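Long-range contacts in tyrosine--tRNA ligase (PDB 2CYB), which catalyses the ATP-dependent attachment of tyrosine to its cognate tRNA, first forming tyrosyl-adenylate and then transferring the tyrosyl group to the acceptor end: residues L77-T82 with S145-D150; Y39-E44 with E84-V89. One frame throughout, in Å; residues are numbered along the deposited sequence.

Contact 1: residues L77-T82 with S145-D150; sequences LNEKGT and SRRKED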
loop_
_atom_site.group_PDB
_atom_site.type_symbol
_atom_site.label_atom_id
_atom_site.label_comp_id
_atom_site.label_asym_id
_atom_site.label_seq_id
_atom_site.Cartn_x
_atom_site.Cartn_y
_atom_site.Cartn_z
ATOM N N LEU A 77 1.333 -10.747 -1.962
ATOM C CA LEU A 77 0.325 -9.702 -1.803
ATOM C C LEU A 77 -1.057 -10.164 -2.232
ATOM O O LEU A 77 -2.074 -9.661 -1.741
ATOM C CB LEU A 77 0.691 -8.491 -2.649
ATOM C CG LEU A 77 1.980 -7.741 -2.343
ATOM C CD1 LEU A 77 2.143 -6.640 -3.393
ATOM C CD2 LEU A 77 1.920 -7.161 -0.927
ATOM N N ASN A 78 -1.086 -11.101 -3.170
ATOM C CA ASN A 78 -2.350 -11.611 -3.704
ATOM C C ASN A 78 -2.776 -12.902 -3.005
ATOM O O ASN A 78 -3.476 -13.737 -3.584
ATOM C CB ASN A 78 -2.220 -11.830 -5.220
ATOM C CG ASN A 78 -3.552 -11.668 -5.962
ATOM O OD1 ASN A 78 -3.629 -11.880 -7.176
ATOM N ND2 ASN A 78 -4.596 -11.293 -5.235
ATOM N N GLU A 79 -2.320 -13.057 -1.764
ATOM C CA GLU A 79 -2.667 -14.193 -0.906
ATOM C C GLU A 79 -2.398 -15.597 -1.461
ATOM O O GLU A 79 -3.235 -16.499 -1.324
ATOM C CB GLU A 79 -4.143 -14.078 -0.516
ATOM C CG GLU A 79 -4.593 -12.648 -0.221
ATOM C CD GLU A 79 -6.065 -12.560 0.152
ATOM O OE1 GLU A 79 -6.412 -12.880 1.309
ATOM O OE2 GLU A 79 -6.878 -12.179 -0.717
ATOM N N LYS A 80 -1.229 -15.794 -2.061
ATOM C CA LYS A 80 -0.890 -17.100 -2.622
ATOM C C LYS A 80 -0.039 -17.962 -1.694
ATOM O O LYS A 80 0.532 -18.969 -2.122
ATOM C CB LYS A 80 -0.176 -16.929 -3.965
ATOM C CG LYS A 80 -1.000 -16.206 -5.015
ATOM C CD LYS A 80 -2.292 -16.954 -5.300
ATOM C CE LYS A 80 -3.028 -16.376 -6.508
ATOM N NZ LYS A 80 -3.511 -14.987 -6.288
ATOM N N GLY A 81 0.053 -17.568 -0.427
ATOM C CA GLY A 81 0.824 -18.348 0.523
ATOM C C GLY A 81 1.909 -17.601 1.271
ATOM O O GLY A 81 1.996 -16.372 1.235
ATOM N N THR A 82 2.736 -18.359 1.974
ATOM C CA THR A 82 3.827 -17.777 2.732
ATOM C C THR A 82 4.997 -17.524 1.799
ATOM O O THR A 82 5.056 -18.065 0.689
ATOM C CB THR A 82 4.292 -18.725 3.840
ATOM O OG1 THR A 82 4.865 -19.895 3.248
ATOM C CG2 THR A 82 3.111 -19.128 4.718
ATOM N N SER A 145 -7.148 -9.403 -8.739
ATOM C CA SER A 145 -7.175 -9.682 -7.313
ATOM C C SER A 145 -7.880 -10.984 -6.948
ATOM O O SER A 145 -8.912 -11.335 -7.524
ATOM C CB SER A 145 -7.850 -8.521 -6.576
ATOM O OG SER A 145 -7.923 -8.771 -5.184
ATOM N N ARG A 146 -7.303 -11.709 -5.997
ATOM C CA ARG A 146 -7.907 -12.942 -5.519
ATOM C C ARG A 146 -9.226 -12.542 -4.842
ATOM O O ARG A 146 -10.158 -13.338 -4.756
ATOM C CB ARG A 146 -6.980 -13.623 -4.510
ATOM C CG ARG A 146 -7.605 -14.788 -3.760
ATOM C CD ARG A 146 -6.592 -15.435 -2.827
ATOM N NE ARG A 146 -7.197 -16.396 -1.902
ATOM C CZ ARG A 146 -8.060 -16.073 -0.941
ATOM N NH1 ARG A 146 -8.429 -14.811 -0.769
ATOM N NH2 ARG A 146 -8.551 -17.015 -0.146
ATOM N N ARG A 147 -9.292 -11.298 -4.369
ATOM C CA ARG A 147 -10.491 -10.787 -3.711
ATOM C C ARG A 147 -11.118 -9.628 -4.478
ATOM O O ARG A 147 -10.625 -8.502 -4.424
ATOM C CB ARG A 147 -10.169 -10.320 -2.291
ATOM C CG ARG A 147 -9.684 -11.419 -1.369
ATOM C CD ARG A 147 -9.821 -11.011 0.086
ATOM N NE ARG A 147 -9.381 -12.076 0.979
ATOM C CZ ARG A 147 -9.727 -12.174 2.258
ATOM N NH1 ARG A 147 -10.528 -11.266 2.802
ATOM N NH2 ARG A 147 -9.270 -13.181 2.991
ATOM N N LYS A 148 -12.214 -9.899 -5.178
ATOM C CA LYS A 148 -12.889 -8.857 -5.942
ATOM C C LYS A 148 -13.583 -7.892 -4.984
ATOM O O LYS A 148 -13.546 -6.673 -5.170
ATOM C CB LYS A 148 -13.919 -9.478 -6.889
ATOM C CG LYS A 148 -14.455 -8.518 -7.940
ATOM C CD LYS A 148 -15.539 -9.175 -8.785
ATOM C CE LYS A 148 -15.961 -8.280 -9.941
ATOM N NZ LYS A 148 -16.419 -6.941 -9.478
ATOM N N GLU A 149 -14.213 -8.445 -3.954
ATOM C CA GLU A 149 -14.910 -7.631 -2.971
ATOM C C GLU A 149 -14.107 -7.663 -1.670
ATOM O O GLU A 149 -13.446 -8.661 -1.373
ATOM C CB GLU A 149 -16.316 -8.195 -2.735
ATOM C CG GLU A 149 -17.366 -7.153 -2.372
ATOM C CD GLU A 149 -17.769 -6.287 -3.557
ATOM O OE1 GLU A 149 -18.269 -6.840 -4.560
ATOM O OE2 GLU A 149 -17.586 -5.052 -3.483
ATOM N N ASP A 150 -14.158 -6.572 -0.909
ATOM C CA ASP A 150 -13.443 -6.479 0.366
ATOM C C ASP A 150 -11.989 -6.961 0.272
ATOM O O ASP A 150 -11.578 -7.889 0.960
ATOM C CB ASP A 150 -14.197 -7.281 1.424
ATOM C CG ASP A 150 -15.629 -6.805 1.595
ATOM O OD1 ASP A 150 -16.403 -7.476 2.311
ATOM O OD2 ASP A 150 -15.981 -5.754 1.013
#
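A single carboxylate oxygen, OE2 of Glu79, is shared by two arginines consecutive in sequence, Arg146 and Arg147, in a salt-bridge network in the Rossmann-fold catalytic domain, between the loops after helices 72-77 and 134-140. The acid is held out by a Schellman motif: Glu79, with positive phi, is the C-prime residue that ends helix 72-77, its N and that of Lys80 bonding back to the last turn. Its CG is anti to the carbonyl carbon (chi1 -39°), and the rest of the chain extends to meet both arginines at about a right angle. Arg147 brings NE to 3.0 Å from Glu79 OE2, and Arg146 brings NH1 to 3.1 Å from the same oxygen. Both bonds are weak and bent, with N-H...O angles of 120° and 127°, yet the two charges together probably help keep this buried acid ionised. Gln155 of helix 154-168 adds a further weak bond to OE2. An alanine in place of Arg147 would probably leave Glu79 OE2 without one of its two arginine partners and the carboxylate freer to turn, with the weak Arg146 bridge remaining. Arg146 also gives this contact an aliphatic side: its CD lies 3.6 Å from Glu79 CB. Beside it, the end of Asn78 packs against the backbone of Ser145 and Arg146, while touching Tyr158, which binds the substrate tyrosine. Lys80 runs past Arg146 in the opposite direction and folds back, so that NZ bonds to Asn78 O at 3.0 Å. Within 145-150, Ser145 OG donates to Arg147 O at 2.8 Å, from above the carbonyl plane.

Contact 2: residues Y39-E44 with E84-V89; sequences YEPSGE and EEIAEV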
loop_
_atom_site.group_PDB
_atom_site.type_symbol
_atom_site.label_atom_id
_atom_site.label_comp_id
_atom_site.label_asym_id
_atom_site.label_seq_id
_atom_site.Cartn_x
_atom_site.Cartn_y
_atom_site.Cartn_z
ATOM N N TYR A 39 4.818 -13.332 -13.708
ATOM C CA TYR A 39 3.951 -14.409 -13.241
ATOM C C TYR A 39 3.992 -14.576 -11.728
ATOM O O TYR A 39 5.070 -14.621 -11.138
ATOM C CB TYR A 39 4.373 -15.755 -13.837
ATOM C CG TYR A 39 4.378 -15.841 -15.345
ATOM C CD1 TYR A 39 5.553 -15.610 -16.070
ATOM C CD2 TYR A 39 3.228 -16.206 -16.047
ATOM C CE1 TYR A 39 5.583 -15.746 -17.457
ATOM C CE2 TYR A 39 3.249 -16.343 -17.442
ATOM C CZ TYR A 39 4.434 -16.113 -18.135
ATOM O OH TYR A 39 4.479 -16.251 -19.505
ATOM N N GLU A 40 2.824 -14.680 -11.101
ATOM C CA GLU A 40 2.791 -14.944 -9.661
ATOM C C GLU A 40 3.133 -16.435 -9.620
ATOM O O GLU A 40 2.485 -17.232 -10.290
ATOM C CB GLU A 40 1.387 -14.762 -9.085
ATOM C CG GLU A 40 0.825 -13.367 -9.149
ATOM C CD GLU A 40 -0.529 -13.273 -8.465
ATOM O OE1 GLU A 40 -1.278 -12.320 -8.753
ATOM O OE2 GLU A 40 -0.841 -14.152 -7.633
ATOM N N PRO A 41 4.155 -16.837 -8.853
ATOM C CA PRO A 41 4.477 -18.270 -8.822
ATOM C C PRO A 41 3.231 -19.119 -8.542
ATOM O O PRO A 41 2.506 -18.872 -7.580
ATOM C CB PRO A 41 5.521 -18.359 -7.709
ATOM C CG PRO A 41 6.234 -17.047 -7.844
ATOM C CD PRO A 41 5.095 -16.067 -8.022
ATOM N N SER A 42 2.983 -20.106 -9.401
ATOM C CA SER A 42 1.820 -20.979 -9.264
ATOM C C SER A 42 2.210 -22.448 -9.251
ATOM O O SER A 42 3.009 -22.896 -10.073
ATOM C CB SER A 42 0.836 -20.730 -10.410
ATOM O OG SER A 42 -0.234 -21.662 -10.380
ATOM N N GLY A 43 1.643 -23.197 -8.311
ATOM C CA GLY A 43 1.947 -24.613 -8.223
ATOM C C GLY A 43 1.585 -25.334 -9.509
ATOM O O GLY A 43 2.173 -26.362 -9.847
ATOM N N GLU A 44 0.614 -24.792 -10.235
ATOM C CA GLU A 44 0.187 -25.402 -11.482
ATOM C C GLU A 44 0.380 -24.498 -12.678
ATOM O O GLU A 44 -0.235 -23.439 -12.769
ATOM C CB GLU A 44 -1.286 -25.796 -11.423
ATOM C CG GLU A 44 -1.634 -26.826 -10.375
ATOM C CD GLU A 44 -2.847 -27.643 -10.769
ATOM O OE1 GLU A 44 -2.707 -28.511 -11.656
ATOM O OE2 GLU A 44 -3.940 -27.410 -10.206
ATOM N N GLU A 84 7.909 -18.600 2.116
ATOM C CA GLU A 84 8.608 -19.871 1.919
ATOM C C GLU A 84 7.960 -20.712 0.825
ATOM O O GLU A 84 8.641 -21.219 -0.071
ATOM C CB GLU A 84 8.639 -20.685 3.213
ATOM C CG GLU A 84 9.703 -20.251 4.203
ATOM C CD GLU A 84 10.003 -21.322 5.241
ATOM O OE1 GLU A 84 10.825 -21.062 6.146
ATOM O OE2 GLU A 84 9.420 -22.427 5.146
ATOM N N GLU A 85 6.645 -20.867 0.909
ATOM C CA GLU A 85 5.917 -21.650 -0.078
ATOM C C GLU A 85 6.086 -21.043 -1.466
ATOM O O GLU A 85 6.304 -21.757 -2.448
ATOM C CB GLU A 85 4.439 -21.704 0.290
ATOM C CG GLU A 85 4.189 -22.245 1.687
ATOM C CD GLU A 85 2.727 -22.202 2.073
ATOM O OE1 GLU A 85 2.085 -21.146 1.862
ATOM O OE2 GLU A 85 2.223 -23.218 2.597
ATOM N N ILE A 86 5.998 -19.719 -1.543
ATOM C CA ILE A 86 6.131 -19.026 -2.818
ATOM C C ILE A 86 7.536 -19.156 -3.405
ATOM O O ILE A 86 7.702 -19.256 -4.623
ATOM C CB ILE A 86 5.758 -17.536 -2.660
ATOM C CG1 ILE A 86 4.263 -17.431 -2.331
ATOM C CG2 ILE A 86 6.100 -16.757 -3.937
ATOM C CD1 ILE A 86 3.811 -16.045 -1.898
ATOM N N ALA A 87 8.548 -19.164 -2.543
ATOM C CA ALA A 87 9.927 -19.291 -3.001
ATOM C C ALA A 87 10.126 -20.631 -3.711
ATOM O O ALA A 87 10.804 -20.704 -4.738
ATOM C CB ALA A 87 10.886 -19.174 -1.822
ATOM N N GLU A 88 9.529 -21.681 -3.152
ATOM C CA GLU A 88 9.624 -23.028 -3.708
ATOM C C GLU A 88 8.894 -23.149 -5.040
ATOM O O GLU A 88 9.399 -23.764 -5.973
ATOM C CB GLU A 88 9.061 -24.055 -2.722
ATOM C CG GLU A 88 10.036 -24.484 -1.633
ATOM C CD GLU A 88 11.167 -25.354 -2.165
ATOM O OE1 GLU A 88 11.938 -24.885 -3.032
ATOM O OE2 GLU A 88 11.285 -26.512 -1.713
ATOM N N VAL A 89 7.700 -22.572 -5.126
ATOM C CA VAL A 89 6.943 -22.628 -6.368
ATOM C C VAL A 89 7.676 -21.836 -7.446
ATOM O O VAL A 89 7.659 -22.200 -8.624
ATOM C CB VAL A 89 5.525 -22.039 -6.192
ATOM C CG1 VAL A 89 4.781 -22.077 -7.516
ATOM C CG2 VAL A 89 4.762 -22.824 -5.139
#
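Pro41 is the first residue of 39-44 to touch 84-89, through Ile86 and Val89; just ahead of it, Tyr39 ends strand 34-39 and Glu40 bonds to the hydroxyl of Tyr158. The proline ring and the side chain of Ile86 cross obliquely. Pro41 CG rests 3.9 Å from Ile86 CG2, and its CB touches Val89 CG1 at 3.8 Å. CB also lies 3.9 Å from the carbonyl oxygen of Ile86, so the ring sits against the helix backbone as well as its side chains.

Here the chain enters the HIGH region, one of the two class I synthetase signatures; Pro41 to Glu44 form its opening residues. The contact is thus an example of a signature loop between strand and helix being backed by a neighbouring helix of the same fold. At Ser42 the backbone, not the side chain, faces that helix. Val89 points CG1 at it, anti to its own backbone N (chi1 178°), although the modelled closeness of this methyl to the serine carbonyl carbon is doubtful. Ser42 O accepts a bond from Asn93 ND2. The serine CB points away from the helix, and OG donates forward to Glu44 O at 3.0 Å, from 42° above the carbonyl plane.

Gly43 also meets Val89, its N lying 3.4 Å from CG1. Glu44, with CB likewise pointing away from the helix, spends its carboxylate on the hydroxyls of Tyr222 and Ser224.

From the N terminus, the chain leaves strand 34-39 through 39-44, passes helix 47-61, strand 65-70 and helix 72-77, and reaches 77-82. Helix 83-99 follows, and its first turns return to 39-44, so contact 2 closes a loop of 39 intervening residues. Contact 1 closes a wider one: 77-82 lies inside the first loop, but its partner 145-150 comes well beyond it, so the two loops cross. Their joint is the salt bridge between Lys80 NZ and Glu40 OE2, 3.1 Å long, with Ile86 CD1 3.6 Å from Gly81 O. The pair thereby ties the HIGH loop and helix 83-99 to the segment leading into helix 154-168, beside the tyrosine pocket.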